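Local structure of hypothetical protein PurS (Thermus thermophilus, 2DGB) at residues 66-70 / 71-75. The protein is of unknown function here but belongs by name to the PurS family, small alpha/beta proteins, with two helices and a three-stranded antiparallel sheet in each of two chains. Numbering follows the deposited sequence.
Sequences LLANP and VMEVY
Asn69 and Glu73 hold together a local turn at the protein surface, where the chain leaves helix 53-67 and reverses into strand 73-83. Asn69 O accepts Glu73 N at 2.8 Å, closing the turn through the backbone. Glu73 answers with its carboxylate: OE1 accepts Asn69 N at 2.7 Å in a nearly straight bond (167°), using the anti lone pair. With CG beside its own N (chi1 -60°) and the chain extended beyond, the acid reaches back past CB of Asn69. The Asn69 side chain has CG beside its carbonyl carbon (chi1 178°), which turns OD1 to the N-H groups that follow. OD1 receives Met72 N at 2.8 Å, the donor well above the amide plane, and Val71 N in a weak, bent bond, like an Asx turn extended by one residue. Nearer the helix, Ala68 CB packs on Tyr75 CB at 4.3 Å, by the ring edge, and Ala68 also touches Ile10 of strand 3-12. Pro70 O is bonded by Lys13 NZ, and Met72 pairs with Lys13 through the backbone, fastening the turn just past the end of strand 3-12. The N-H groups of Asn69, Met72 and Glu73 are thus all bonded within the turn, that of Val71 only weakly, and the Asn69 bond probably stabilises negative charge on Glu73.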
loop_
_atom_site.group_PDB
_atom_site.type_symbol
_atom_site.label_atom_id
_atom_site.label_comp_id
_atom_site.label_asym_id
_atom_site.label_seq_id
_atom_site.Cartn_x
_atom_site.Cartn_y
_atom_site.Cartn_z
ATOM N N LEU A 66 3.301 -0.063 -15.673
ATOM C CA LEU A 66 2.897 -1.299 -16.332
ATOM C C LEU A 66 1.778 -2.042 -15.598
ATOM O O LEU A 66 0.920 -2.664 -16.228
ATOM C CB LEU A 66 4.104 -2.232 -16.478
ATOM C CG LEU A 66 5.229 -1.788 -17.419
ATOM C CD1 LEU A 66 6.417 -2.725 -17.276
ATOM C CD2 LEU A 66 4.726 -1.776 -18.858
ATOM N N LEU A 67 1.784 -1.966 -14.272
ATOM C CA LEU A 67 0.802 -2.674 -13.459
ATOM C C LEU A 67 -0.487 -1.939 -13.127
ATOM O O LEU A 67 -1.508 -2.581 -12.868
ATOM C CB LEU A 67 1.445 -3.133 -12.151
ATOM C CG LEU A 67 2.683 -4.019 -12.269
ATOM C CD1 LEU A 67 3.113 -4.417 -10.872
ATOM C CD2 LEU A 67 2.385 -5.251 -13.107
ATOM N N ALA A 68 -0.452 -0.610 -13.112
ATOM C CA ALA A 68 -1.652 0.160 -12.794
ATOM C C ALA A 68 -2.525 0.379 -14.024
ATOM O O ALA A 68 -2.016 0.514 -15.128
ATOM C CB ALA A 68 -1.266 1.513 -12.195
ATOM N N ASN A 69 -3.840 0.401 -13.821
ATOM C CA ASN A 69 -4.787 0.653 -14.910
ATOM C C ASN A 69 -4.617 2.137 -15.238
ATOM O O ASN A 69 -4.907 2.995 -14.414
ATOM C CB ASN A 69 -6.216 0.381 -14.432
ATOM C CG ASN A 69 -7.259 0.675 -15.496
ATOM O OD1 ASN A 69 -7.340 1.785 -16.027
ATOM N ND2 ASN A 69 -8.067 -0.325 -15.809
ATOM N N PRO A 70 -4.158 2.458 -16.453
ATOM C CA PRO A 70 -3.950 3.856 -16.849
ATOM C C PRO A 70 -5.145 4.788 -16.672
ATOM O O PRO A 70 -4.991 5.945 -16.287
ATOM C CB PRO A 70 -3.523 3.738 -18.310
ATOM C CG PRO A 70 -4.280 2.538 -18.774
ATOM C CD PRO A 70 -4.081 1.567 -17.625
ATOM N N VAL A 71 -6.342 4.284 -16.942
ATOM C CA VAL A 71 -7.525 5.116 -16.832
ATOM C C VAL A 71 -8.170 5.157 -15.450
ATOM O O VAL A 71 -8.754 6.168 -15.069
ATOM C CB VAL A 71 -8.589 4.676 -17.855
ATOM C CG1 VAL A 71 -9.831 5.540 -17.713
ATOM C CG2 VAL A 71 -8.025 4.782 -19.270
HETATM N N MSE A 72 -8.040 4.083 -14.684
HETATM C CA MSE A 72 -8.685 4.035 -13.380
HETATM C C MSE A 72 -7.833 4.018 -12.128
HETATM O O MSE A 72 -8.365 4.122 -11.028
HETATM C CB MSE A 72 -9.625 2.843 -13.340
HETATM C CG MSE A 72 -10.796 2.986 -14.276
HETATM SE SE MSE A 72 -11.833 1.385 -14.238
HETATM C CE MSE A 72 -12.368 1.421 -12.379
ATOM N N GLU A 73 -6.524 3.879 -12.284
ATOM C CA GLU A 73 -5.635 3.850 -11.137
ATOM C C GLU A 73 -4.446 4.771 -11.340
ATOM O O GLU A 73 -4.187 5.247 -12.443
ATOM C CB GLU A 73 -5.101 2.435 -10.904
ATOM C CG GLU A 73 -6.148 1.378 -10.641
ATOM C CD GLU A 73 -5.534 0.007 -10.485
ATOM O OE1 GLU A 73 -4.785 -0.416 -11.387
ATOM O OE2 GLU A 73 -5.794 -0.648 -9.463
ATOM N N VAL A 74 -3.731 5.006 -10.250
ATOM C CA VAL A 74 -2.528 5.819 -10.252
ATOM C C VAL A 74 -1.551 5.056 -9.368
ATOM O O VAL A 74 -1.963 4.378 -8.421
ATOM C CB VAL A 74 -2.770 7.216 -9.638
ATOM C CG1 VAL A 74 -3.710 8.026 -10.528
ATOM C CG2 VAL A 74 -3.345 7.077 -8.242
ATOM N N TYR A 75 -0.265 5.134 -9.683
ATOM C CA TYR A 75 0.724 4.445 -8.869
ATOM C C TYR A 75 1.610 5.485 -8.222
ATOM O O TYR A 75 1.689 6.623 -8.685
ATOM C CB TYR A 75 1.573 3.490 -9.723
ATOM C CG TYR A 75 2.434 4.171 -10.769
ATOM C CD1 TYR A 75 3.722 4.626 -10.468
ATOM C CD2 TYR A 75 1.960 4.359 -12.064
ATOM C CE1 TYR A 75 4.515 5.250 -11.441
ATOM C CE2 TYR A 75 2.739 4.980 -13.039
ATOM C CZ TYR A 75 4.011 5.420 -12.727
ATOM O OH TYR A 75 4.772 6.009 -13.719
#